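Local atomic coordinates of 6-phospho-alpha-glucosidase (Merdibacter massiliensis, PDB entry 6VC6), a protein that probably hydrolyses 6-phospho-alpha-glucosides, as a family 4 glycosyl hydrolase that works with NAD and a divalent manganese ion. Residues 118-123 / 147-152; 348-352 / 381-385; 126-131 / 155-160; 71-77 / 132-137. All blocks are in the same frame, centred on the assembly; numbering follows the deposited sequence.

Interaction 1: 118-123 / 147-152; sequences YGLRSC and NPAAIV. With NAD (nicotinamide-adenine-dinucleotide), chain G; G6P (6-O-phosphono-alpha-D-glucopyranose), chain F.
Y118, G119 and S122 of helix 113-136 pack against N147 and P148 in a buried contact at the start of helix 149-159, where an Asx turn and a cis peptide bond before P148 lie beside the bound NAD and G6P in this Rossmann-like domain; Y118 and N147 both belong to the NAD pocket. The N147 carbonyl lies over one face of the Y118 ring, offset toward its rim, with N147 O 3.1 Å from Y118 CZ. P148 CD sits over the same face and makes a CH-pi contact 3.9 Å from the ring centroid. The tyrosine reaches there because its CG stands anti to the backbone N (chi1 -175°), which carries the hydroxyl on toward the cofactor ribose. S122 suits its place as a short donor: its OG gives a 2.7 Å hydrogen bond to N147 O, in the carbonyl plane and on a lone pair. G119 lets the proline ring come close, and a CB there would run into I151 CD1. Farther along the two helices, C123 SG packs on I151 CG2 and S122 CB on V152 CG2. Asparagine suits the place of N147 because its amide oxygen and nitrogen do different work. N147 OD1 accepts from A149 N and closes the turn, while N147 ND2 faces both ligands, donating to NAD O2D at 3.0 Å and to G6P O3 at 2.7 Å.

Interaction 2: 348-352 / 381-385; sequences IANMQ and LGLLV
L381 CD1 touches both N350 and M351, joining a type I beta turn (I348 to M351) to helix 378-400. Its nearest neighbour is the turn backbone, with L381 CD1 3.3 Å from N350 O; of the N350 side chain, ND2 lies 3.8 Å from the same methyl. M351, a selenomethionine, brings the longer apolar arm. Its side chain slides past that of L381 in the opposite direction, M351 CG lying 3.7 Å from L381 CD1, and CG also meets V385 CG2 at 4.0 Å. The same side chain crosses that of L384 at about a right angle, with M351 SE 4.0 Å from L384 CB. A flexible, unbranched residue suits this place, since it can follow L381, L384 and V385, which spread over about one helical turn. No hydrogen bond spans the two segments, and the polar end of N350 is held from elsewhere: its ND2 donates to I376 O. With CG set between the backbone N and the carbonyl carbon (chi1 49°), the amide can cross L381 and still reach that carbonyl. Replacing N350 by an alanine is likely to leave I376 O without this donor and to uncover part of the L381 methyls. Beyond this shell, M351 also touches V388 on the helix, L384 rests on Y201 and W203 of strand 201-209, and the turn itself belongs to the loop joining strands 336-343 and 356-364.

Interaction 3: 126-131 / 155-160; sequences MIESIH and ALRREF
The short helical segments 126-131 and 155-159 run 10.8 Å apart at closest approach, with their N-to-C directions 47° apart, and I127 and L156 bring the backbones nearest. At this spacing, branched and aromatic side chains fill the gap. I127 lies alongside L156, its CG1 4.0 Å from L156 CD2, while its CG2 rests 3.6 Å from E159 CG on the aliphatic part of the glutamate. The selenomethionine M126 adds a looser touch, CE to L156 CD1. F160 is the first residue beyond the helix. Its ring is sandwiched between I130 CG2 on one face, 3.8 Å from the centroid, and E159 CG on the other, and its edge turns to the face of H131 with the planes 54° apart. H131 thereby does two jobs, since its own edge serves E159: H131 NE2 donates to E159 OE2 over 2.9 Å, with an N-H...O angle of 156°. The acceptor lies in the imidazole plane, whereas the histidine approaches from above the carboxylate plane. E159 CG stands anti to the backbone N and the chain bends at chi2, which brings the carboxylate back over I127 toward the imidazole. OE1 of E159 is hydrogen-bonded to Y399 OH of helix 378-400, so both carboxylate oxygens have a partner and the group's rotation is probably restricted. Helix 113-136 leads into strand 141-144 from the side of strand 80-83, and helix 149-159 links 141-144 to 166-169: successive beta-alpha-beta crossovers of a Rossmann-like parallel sheet, whose helices pack side by side here.

Interaction 4: 71-77 / 132-137; sequences PAEAYKD and QIRQYS
Y75 and I133 form the tight part of this contact, where helix 71-75 packs across the end of helix 113-136, the axes of segments 71-75 and 132-136 lying at 65°. I133 CG1 stands almost over the centre of the Y75 ring, 3.6 Å from the centroid and 5° off the normal. Isoleucine suits the spot: its CG1 methylene meets the ring while the apolar side chain also touches I81, M83 and I142 of the central sheet. Next to it S137 is buried, and its hydroxyl donates to Y75 O, in the carbonyl plane at 2.5 Å. This ties the carbonyl at the end of the short helix to the neighbouring segment. M78 N is hydrogen-bonded to S137 OG as well, and the hydroxyl thus bridges the helix end and the residues after it.

The outer side is looser. Y136 lays its ring over A72, whose CA makes a CH-pi contact 4.0 Å from the ring centroid, and K76 CG lies 3.6 Å from Y136 CD1. Small A72 suits the place, letting the ring settle on the helix backbone. A serine in place of Y136 would probably uncover A72 and leave the aliphatic part of K76 without its apolar neighbour. One water links the hydroxyl of buried Y75 to Q132 OE1, donating to the latter over 2.7 Å, and another, at the more exposed end, joins D77 N to Y136 O. P71 meets the same glutamine, P71 CG lying 3.7 Å from Q132 OE1. The chemistry implies a joint fixed by ring packing and one direct hydrogen bond, with further polar groups bridged by water.

Overall arrangement
Interactions 1, 3 and 4 follow helix 113-136 from the ligand pocket outward, and 1 and 3 share helix 149-159 as well. These two touch, C123 and V152 packing on A155 and M126, whereas 3 and 4 meet more lightly through S129 and Y75. Interaction 1 is wholly buried and couples apolar packing to hydrogen bonds with ligands. Interaction 3 is mostly buried and adds a His-carboxylate bond toward its rim; 4 lies farther out, where waters enter. Interaction 2 stands apart in the C-terminal domain, about 21 Å from interaction 1 between centres, and has only apolar and van der Waals contacts between its segments.

Interaction 1: 118-123 / 147-152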
# COMPACT_ATOMS: atom_id res chain seq x y z
N TYR A 118 -4.32 12.73 -0.55
CA TYR A 118 -3.04 12.05 -0.52
C TYR A 118 -2.64 11.58 -1.92
O TYR A 118 -1.45 11.59 -2.26
CB TYR A 118 -3.10 10.87 0.45
CG TYR A 118 -1.79 10.14 0.67
CD1 TYR A 118 -0.57 10.79 0.54
CD2 TYR A 118 -1.78 8.80 1.03
CE1 TYR A 118 0.63 10.12 0.74
CE2 TYR A 118 -0.59 8.12 1.24
CZ TYR A 118 0.61 8.79 1.09
OH TYR A 118 1.79 8.11 1.29
N GLY A 119 -3.62 11.18 -2.74
CA GLY A 119 -3.31 10.72 -4.08
C GLY A 119 -2.73 11.82 -4.96
O GLY A 119 -1.80 11.59 -5.73
N LEU A 120 -3.28 13.03 -4.85
CA LEU A 120 -2.78 14.14 -5.65
C LEU A 120 -1.36 14.52 -5.25
O LEU A 120 -0.54 14.86 -6.10
CB LEU A 120 -3.71 15.35 -5.53
CG LEU A 120 -4.99 15.28 -6.37
CD1 LEU A 120 -5.77 16.58 -6.30
CD2 LEU A 120 -4.67 14.92 -7.82
N ARG A 121 -1.05 14.46 -3.95
CA ARG A 121 0.32 14.70 -3.50
C ARG A 121 1.25 13.61 -4.01
O ARG A 121 2.39 13.89 -4.41
CB ARG A 121 0.37 14.77 -1.98
CG ARG A 121 -0.28 16.01 -1.39
CD ARG A 121 0.15 16.22 0.06
NE ARG A 121 -0.14 15.06 0.90
CZ ARG A 121 -1.34 14.81 1.43
NH1 ARG A 121 -2.35 15.63 1.21
NH2 ARG A 121 -1.51 13.73 2.18
N SER A 122 0.79 12.35 -4.00
CA SER A 122 1.64 11.25 -4.43
C SER A 122 1.88 11.28 -5.93
O SER A 122 2.98 10.96 -6.39
CB SER A 122 1.03 9.92 -4.00
OG SER A 122 1.04 9.78 -2.59
N CYS A 123 0.87 11.67 -6.71
CA CYS A 123 1.04 11.77 -8.16
C CYS A 123 2.19 12.71 -8.51
O CYS A 123 3.01 12.40 -9.39
CB CYS A 123 -0.25 12.25 -8.82
SG CYS A 123 -1.57 11.02 -8.90
N ASN A 147 1.58 4.85 -1.06
CA ASN A 147 0.14 5.02 -1.21
C ASN A 147 -0.26 6.42 -1.70
O ASN A 147 0.56 7.31 -1.65
CB ASN A 147 -0.58 4.69 0.09
CG ASN A 147 -0.94 3.23 0.20
OD1 ASN A 147 -1.52 2.66 -0.71
ND2 ASN A 147 -0.60 2.62 1.32
N PRO A 148 -1.49 6.57 -2.18
CA PRO A 148 -2.45 5.47 -2.30
C PRO A 148 -2.21 4.68 -3.57
O PRO A 148 -2.20 5.24 -4.64
CB PRO A 148 -3.80 6.17 -2.39
CG PRO A 148 -3.54 7.61 -2.22
CD PRO A 148 -2.10 7.88 -2.39
N ALA A 149 -2.03 3.38 -3.42
CA ALA A 149 -1.53 2.54 -4.49
C ALA A 149 -2.40 2.55 -5.74
O ALA A 149 -1.88 2.55 -6.84
CB ALA A 149 -1.32 1.12 -3.99
N ALA A 150 -3.71 2.55 -5.57
CA ALA A 150 -4.60 2.53 -6.73
C ALA A 150 -4.44 3.79 -7.58
O ALA A 150 -4.44 3.71 -8.80
CB ALA A 150 -6.04 2.37 -6.29
N ILE A 151 -4.31 4.93 -6.93
CA ILE A 151 -4.17 6.19 -7.67
C ILE A 151 -2.78 6.31 -8.27
O ILE A 151 -2.62 6.78 -9.40
CB ILE A 151 -4.50 7.38 -6.75
CG1 ILE A 151 -5.97 7.32 -6.31
CG2 ILE A 151 -4.21 8.70 -7.44
CD1 ILE A 151 -6.29 8.19 -5.12
N VAL A 152 -1.75 5.88 -7.52
CA VAL A 152 -0.38 5.97 -8.02
C VAL A 152 -0.20 5.09 -9.25
O VAL A 152 0.42 5.50 -10.24
CB VAL A 152 0.62 5.61 -6.91
CG1 VAL A 152 2.03 5.49 -7.48
CG2 VAL A 152 0.58 6.65 -5.80
PA NAD G . 6.48 8.15 7.19
O1A NAD G . 6.95 7.57 8.51
O2A NAD G . 6.07 9.60 7.11
O5B NAD G . 7.62 7.89 6.09
C5B NAD G . 7.61 8.60 4.86
C4B NAD G . 9.03 8.96 4.47
O4B NAD G . 9.09 9.27 3.07
C3B NAD G . 9.50 10.19 5.23
O3B NAD G . 10.76 9.92 5.85
C2B NAD G . 9.67 11.27 4.18
O2B NAD G . 10.82 12.06 4.46
C1B NAD G . 9.84 10.48 2.90
N9A NAD G . 9.37 11.24 1.71
C8A NAD G . 8.25 11.98 1.62
N7A NAD G . 8.15 12.54 0.38
C5A NAD G . 9.22 12.15 -0.33
C6A NAD G . 9.74 12.38 -1.70
N6A NAD G . 9.07 13.15 -2.59
N1A NAD G . 10.90 11.78 -2.04
C2A NAD G . 11.58 11.00 -1.18
N3A NAD G . 11.17 10.76 0.08
C4A NAD G . 10.02 11.30 0.55
O3 NAD G . 5.27 7.25 6.62
PN NAD G . 5.05 5.72 7.05
O1N NAD G . 3.89 5.67 8.03
O2N NAD G . 6.37 5.09 7.40
O5D NAD G . 4.55 5.11 5.65
C5D NAD G . 5.49 4.80 4.63
C4D NAD G . 4.73 4.57 3.33
O4D NAD G . 4.47 3.18 3.16
C3D NAD G . 3.39 5.28 3.37
O3D NAD G . 3.20 5.99 2.14
C2D NAD G . 2.37 4.17 3.44
O2D NAD G . 1.17 4.51 2.74
C1D NAD G . 3.11 3.03 2.76
N1N NAD G . 2.56 1.72 3.10
C2N NAD G . 1.97 1.04 2.12
C3N NAD G . 1.42 -0.21 2.35
C7N NAD G . 0.77 -0.94 1.21
O7N NAD G . 0.08 -1.92 1.43
N7N NAD G . 0.95 -0.47 -0.03
C4N NAD G . 1.50 -0.77 3.62
C5N NAD G . 2.12 -0.04 4.63
C6N NAD G . 2.65 1.22 4.34
C1 G6P F . -3.06 -1.44 5.52
C2 G6P F . -2.76 -1.13 4.05
C3 G6P F . -1.78 0.01 3.83
C4 G6P F . -2.09 1.12 4.80
C5 G6P F . -1.75 0.61 6.19
C6 G6P F . -2.16 1.65 7.23
O1 G6P F . -2.76 -2.81 5.79
O2 G6P F . -2.25 -2.31 3.41
O3 G6P F . -1.86 0.50 2.48
O4 G6P F . -1.28 2.26 4.50
O5 G6P F . -2.44 -0.61 6.53
O6 G6P F . -1.36 1.47 8.39
P G6P F . -1.33 2.59 9.54
O1P G6P F . -0.29 3.57 9.03
O2P G6P F . -2.74 3.14 9.58
O3P G6P F . -0.94 1.83 10.78

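Interaction 2: 348-352 / 381-385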
# COMPACT_ATOMS: atom_id res chain seq x y z
N ILE A 348 -10.09 -8.93 -15.90
CA ILE A 348 -11.48 -8.77 -15.47
C ILE A 348 -12.27 -8.44 -16.72
O ILE A 348 -12.16 -7.34 -17.27
CB ILE A 348 -11.63 -7.69 -14.39
CG1 ILE A 348 -10.73 -8.02 -13.19
CG2 ILE A 348 -13.08 -7.58 -13.95
CD1 ILE A 348 -10.94 -7.10 -12.00
N ALA A 349 -13.08 -9.40 -17.18
CA ALA A 349 -13.56 -9.37 -18.56
C ALA A 349 -14.55 -8.24 -18.82
O ALA A 349 -14.58 -7.70 -19.93
CB ALA A 349 -14.17 -10.72 -18.93
N ASN A 350 -15.37 -7.88 -17.84
CA ASN A 350 -16.40 -6.87 -18.04
C ASN A 350 -16.01 -5.50 -17.48
O ASN A 350 -16.88 -4.68 -17.19
CB ASN A 350 -17.73 -7.33 -17.45
CG ASN A 350 -17.60 -7.85 -16.04
OD1 ASN A 350 -16.49 -8.04 -15.54
ND2 ASN A 350 -18.73 -8.09 -15.39
N MSE A 351 -14.71 -5.25 -17.31
CA MSE A 351 -14.23 -3.92 -16.97
C MSE A 351 -13.29 -3.42 -18.06
O MSE A 351 -12.78 -4.22 -18.85
CB MSE A 351 -13.54 -3.91 -15.60
CG MSE A 351 -14.51 -3.77 -14.43
SE MSE A 351 -13.65 -3.82 -12.68
CE MSE A 351 -12.63 -2.16 -12.79
N GLN A 352 -13.05 -2.11 -18.10
CA GLN A 352 -12.29 -1.53 -19.20
C GLN A 352 -10.84 -2.02 -19.18
O GLN A 352 -10.31 -2.46 -18.16
CB GLN A 352 -12.32 0.00 -19.12
CG GLN A 352 -11.85 0.57 -17.79
CD GLN A 352 -12.39 1.97 -17.54
OE1 GLN A 352 -13.44 2.14 -16.93
NE2 GLN A 352 -11.67 2.98 -18.02
N LEU A 381 -19.42 -5.34 -9.95
CA LEU A 381 -19.10 -4.51 -11.10
C LEU A 381 -19.52 -3.06 -10.86
O LEU A 381 -18.78 -2.13 -11.19
CB LEU A 381 -19.78 -5.05 -12.36
CG LEU A 381 -19.50 -4.28 -13.65
CD1 LEU A 381 -18.07 -4.52 -14.11
CD2 LEU A 381 -20.49 -4.67 -14.74
N GLY A 382 -20.70 -2.86 -10.27
CA GLY A 382 -21.15 -1.51 -9.99
C GLY A 382 -20.27 -0.79 -8.99
O GLY A 382 -20.00 0.40 -9.12
N LEU A 383 -19.81 -1.52 -7.97
CA LEU A 383 -18.95 -0.91 -6.95
C LEU A 383 -17.59 -0.53 -7.53
O LEU A 383 -17.10 0.58 -7.29
CB LEU A 383 -18.78 -1.87 -5.77
CG LEU A 383 -19.99 -2.08 -4.85
CD1 LEU A 383 -19.75 -3.25 -3.91
CD2 LEU A 383 -20.29 -0.81 -4.06
N LEU A 384 -16.98 -1.43 -8.29
CA LEU A 384 -15.61 -1.21 -8.75
C LEU A 384 -15.55 -0.19 -9.88
O LEU A 384 -14.62 0.62 -9.95
CB LEU A 384 -14.97 -2.53 -9.17
CG LEU A 384 -14.73 -3.53 -8.05
CD1 LEU A 384 -13.87 -4.68 -8.53
CD2 LEU A 384 -14.10 -2.85 -6.84
N VAL A 385 -16.54 -0.22 -10.79
CA VAL A 385 -16.55 0.75 -11.88
C VAL A 385 -16.76 2.16 -11.35
O VAL A 385 -16.18 3.13 -11.86
CB VAL A 385 -17.62 0.36 -12.92
CG1 VAL A 385 -17.83 1.49 -13.93
CG2 VAL A 385 -17.21 -0.91 -13.65

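Interaction 3: 126-131 / 155-160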
# COMPACT_ATOMS: atom_id res chain seq x y z
N MSE A 126 5.65 11.06 -6.89
CA MSE A 126 6.02 9.78 -7.46
C MSE A 126 6.53 9.92 -8.88
O MSE A 126 7.54 9.31 -9.20
CB MSE A 126 4.88 8.77 -7.44
CG MSE A 126 4.61 8.13 -6.08
SE MSE A 126 6.05 6.99 -5.42
CE MSE A 126 6.14 5.69 -6.85
N ILE A 127 5.85 10.69 -9.73
CA ILE A 127 6.28 10.89 -11.11
C ILE A 127 7.61 11.63 -11.15
O ILE A 127 8.48 11.33 -11.98
CB ILE A 127 5.18 11.63 -11.89
CG1 ILE A 127 4.00 10.69 -12.14
CG2 ILE A 127 5.72 12.18 -13.21
CD1 ILE A 127 2.80 11.35 -12.77
N GLU A 128 7.80 12.60 -10.25
CA GLU A 128 9.08 13.30 -10.18
C GLU A 128 10.20 12.36 -9.76
O GLU A 128 11.32 12.46 -10.26
CB GLU A 128 8.97 14.48 -9.21
CG GLU A 128 10.20 15.37 -9.15
CD GLU A 128 10.19 16.30 -7.96
OE1 GLU A 128 10.01 15.82 -6.82
OE2 GLU A 128 10.36 17.53 -8.16
N SER A 129 9.90 11.43 -8.84
CA SER A 129 10.94 10.55 -8.33
C SER A 129 11.33 9.49 -9.35
O SER A 129 12.52 9.17 -9.50
CB SER A 129 10.48 9.89 -7.03
OG SER A 129 11.48 9.03 -6.52
N ILE A 130 10.36 8.92 -10.05
CA ILE A 130 10.66 7.88 -11.04
C ILE A 130 11.49 8.46 -12.18
O ILE A 130 12.41 7.80 -12.69
CB ILE A 130 9.37 7.23 -11.55
CG1 ILE A 130 8.55 6.65 -10.39
CG2 ILE A 130 9.69 6.14 -12.58
CD1 ILE A 130 8.81 5.19 -10.10
N HIS A 131 11.19 9.69 -12.59
CA HIS A 131 11.97 10.33 -13.65
C HIS A 131 13.44 10.46 -13.24
O HIS A 131 14.34 10.27 -14.06
CB HIS A 131 11.39 11.70 -13.98
CG HIS A 131 10.26 11.65 -14.96
ND1 HIS A 131 10.37 11.06 -16.20
CD2 HIS A 131 8.99 12.13 -14.89
CE1 HIS A 131 9.22 11.17 -16.85
NE2 HIS A 131 8.37 11.81 -16.07
N ALA A 155 -1.72 6.76 -12.32
CA ALA A 155 -0.91 7.87 -12.83
C ALA A 155 0.37 7.37 -13.47
O ALA A 155 0.82 7.92 -14.49
CB ALA A 155 -0.60 8.85 -11.70
N LEU A 156 0.99 6.33 -12.90
CA LEU A 156 2.21 5.79 -13.48
C LEU A 156 1.94 5.04 -14.78
O LEU A 156 2.82 4.94 -15.63
CB LEU A 156 2.91 4.88 -12.47
CG LEU A 156 3.46 5.56 -11.22
CD1 LEU A 156 4.27 4.59 -10.38
CD2 LEU A 156 4.29 6.78 -11.59
N ARG A 157 0.72 4.51 -14.94
CA ARG A 157 0.35 3.88 -16.20
C ARG A 157 0.38 4.88 -17.34
O ARG A 157 0.81 4.56 -18.46
CB ARG A 157 -1.03 3.23 -16.08
CG ARG A 157 -1.56 2.65 -17.37
CD ARG A 157 -3.03 2.27 -17.25
NE ARG A 157 -3.91 3.44 -17.21
CZ ARG A 157 -4.30 4.11 -18.28
NH1 ARG A 157 -3.90 3.74 -19.49
NH2 ARG A 157 -5.10 5.16 -18.15
N ARG A 158 -0.07 6.11 -17.09
CA ARG A 158 -0.08 7.13 -18.13
C ARG A 158 1.30 7.74 -18.34
O ARG A 158 1.70 7.98 -19.49
CB ARG A 158 -1.08 8.23 -17.77
CG ARG A 158 -2.50 7.74 -17.53
CD ARG A 158 -3.48 8.91 -17.54
NE ARG A 158 -4.78 8.56 -16.98
CZ ARG A 158 -5.79 9.41 -16.87
NH1 ARG A 158 -5.65 10.67 -17.27
NH2 ARG A 158 -6.94 9.01 -16.34
N GLU A 159 2.04 7.98 -17.26
CA GLU A 159 3.32 8.67 -17.39
C GLU A 159 4.38 7.77 -18.01
O GLU A 159 5.22 8.23 -18.79
CB GLU A 159 3.79 9.18 -16.02
CG GLU A 159 5.05 10.02 -16.07
CD GLU A 159 4.81 11.40 -16.67
OE1 GLU A 159 3.72 11.96 -16.47
OE2 GLU A 159 5.73 11.91 -17.35
N PHE A 160 4.37 6.48 -17.67
CA PHE A 160 5.36 5.52 -18.15
C PHE A 160 4.65 4.34 -18.81
O PHE A 160 4.61 3.23 -18.26
CB PHE A 160 6.26 5.06 -17.00
CG PHE A 160 6.86 6.19 -16.21
CD1 PHE A 160 7.99 6.84 -16.67
CD2 PHE A 160 6.29 6.59 -15.02
CE1 PHE A 160 8.55 7.88 -15.95
CE2 PHE A 160 6.84 7.63 -14.29
CZ PHE A 160 7.97 8.28 -14.76

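Interaction 4: 71-77 / 132-137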
# COMPACT_ATOMS: atom_id res chain seq x y z
N PRO A 71 20.14 12.26 -5.23
CA PRO A 71 19.61 11.24 -6.14
C PRO A 71 20.68 10.49 -6.91
O PRO A 71 20.52 9.29 -7.18
CB PRO A 71 18.70 12.05 -7.08
CG PRO A 71 18.38 13.30 -6.33
CD PRO A 71 19.60 13.60 -5.51
N ALA A 72 21.78 11.15 -7.27
CA ALA A 72 22.83 10.50 -8.04
C ALA A 72 23.47 9.37 -7.24
O ALA A 72 23.70 8.27 -7.75
CB ALA A 72 23.88 11.52 -8.48
N GLU A 73 23.77 9.63 -5.96
CA GLU A 73 24.35 8.60 -5.11
C GLU A 73 23.39 7.44 -4.90
O GLU A 73 23.83 6.29 -4.73
CB GLU A 73 24.75 9.19 -3.76
CG GLU A 73 25.99 10.07 -3.79
CD GLU A 73 26.40 10.52 -2.40
OE1 GLU A 73 25.78 10.06 -1.41
OE2 GLU A 73 27.35 11.33 -2.29
N ALA A 74 22.09 7.71 -4.92
CA ALA A 74 21.11 6.68 -4.55
C ALA A 74 20.76 5.77 -5.72
O ALA A 74 20.66 4.55 -5.54
CB ALA A 74 19.85 7.35 -4.00
N TYR A 75 20.58 6.33 -6.91
CA TYR A 75 19.95 5.61 -8.01
C TYR A 75 20.95 5.07 -9.04
O TYR A 75 20.53 4.41 -9.99
CB TYR A 75 18.94 6.52 -8.72
CG TYR A 75 17.89 7.09 -7.80
CD1 TYR A 75 17.42 6.37 -6.71
CD2 TYR A 75 17.36 8.36 -8.01
CE1 TYR A 75 16.45 6.88 -5.86
CE2 TYR A 75 16.40 8.89 -7.17
CZ TYR A 75 15.95 8.15 -6.10
OH TYR A 75 14.99 8.67 -5.26
N LYS A 76 22.24 5.32 -8.87
CA LYS A 76 23.22 4.88 -9.85
C LYS A 76 23.55 3.40 -9.65
O LYS A 76 23.88 2.97 -8.54
CB LYS A 76 24.49 5.72 -9.76
CG LYS A 76 24.51 6.91 -10.71
CD LYS A 76 25.92 7.27 -11.13
CE LYS A 76 26.54 8.26 -10.16
NZ LYS A 76 25.97 9.63 -10.33
N ASP A 77 23.45 2.63 -10.74
CA ASP A 77 23.81 1.21 -10.75
C ASP A 77 23.02 0.43 -9.70
O ASP A 77 23.58 -0.20 -8.80
CB ASP A 77 25.32 1.02 -10.58
CG ASP A 77 25.77 -0.39 -10.88
OD1 ASP A 77 26.24 -1.08 -9.95
OD2 ASP A 77 25.65 -0.82 -12.04
N GLN A 132 13.68 10.79 -11.98
CA GLN A 132 15.04 10.85 -11.49
C GLN A 132 15.71 9.49 -11.52
O GLN A 132 16.85 9.38 -11.94
CB GLN A 132 15.08 11.40 -10.07
CG GLN A 132 14.80 12.89 -9.97
CD GLN A 132 14.94 13.41 -8.56
OE1 GLN A 132 14.96 12.64 -7.61
NE2 GLN A 132 15.04 14.71 -8.42
N ILE A 133 14.98 8.46 -11.10
CA ILE A 133 15.52 7.11 -11.05
C ILE A 133 15.90 6.63 -12.44
O ILE A 133 16.94 6.04 -12.63
CB ILE A 133 14.49 6.14 -10.44
CG1 ILE A 133 14.20 6.49 -8.98
CG2 ILE A 133 14.97 4.70 -10.55
CD1 ILE A 133 12.94 5.86 -8.45
N ARG A 134 15.03 6.89 -13.40
CA ARG A 134 15.22 6.46 -14.77
C ARG A 134 16.39 7.18 -15.43
O ARG A 134 16.93 6.72 -16.43
CB ARG A 134 13.93 6.58 -15.57
CG ARG A 134 12.89 5.55 -15.20
CD ARG A 134 13.50 4.19 -14.93
NE ARG A 134 12.50 3.15 -14.80
CZ ARG A 134 12.68 2.01 -14.15
NH1 ARG A 134 11.71 1.12 -14.08
NH2 ARG A 134 13.83 1.75 -13.56
N GLN A 135 16.73 8.34 -14.89
CA GLN A 135 17.90 9.10 -15.32
C GLN A 135 19.21 8.33 -15.07
O GLN A 135 20.16 8.46 -15.82
CB GLN A 135 17.94 10.47 -14.65
CG GLN A 135 17.36 11.59 -15.50
CD GLN A 135 16.98 12.82 -14.70
OE1 GLN A 135 17.67 13.21 -13.76
NE2 GLN A 135 15.87 13.44 -15.07
N TYR A 136 19.27 7.60 -13.96
CA TYR A 136 20.47 6.84 -13.62
C TYR A 136 20.44 5.33 -13.88
O TYR A 136 21.39 4.77 -14.38
CB TYR A 136 20.85 7.12 -12.18
CG TYR A 136 20.98 8.59 -11.90
CD1 TYR A 136 22.16 9.25 -12.17
CD2 TYR A 136 19.93 9.30 -11.40
CE1 TYR A 136 22.28 10.60 -11.93
CE2 TYR A 136 20.04 10.65 -11.15
CZ TYR A 136 21.22 11.29 -11.42
OH TYR A 136 21.33 12.63 -11.17
N SER A 137 19.34 4.67 -13.52
CA SER A 137 19.22 3.23 -13.69
C SER A 137 17.92 2.87 -14.40
O SER A 137 16.94 2.49 -13.77
CB SER A 137 19.33 2.51 -12.34
OG SER A 137 20.62 2.65 -11.79
O HOH W 1 13.68 10.80 -6.07
O HOH W 2 23.61 3.12 -13.82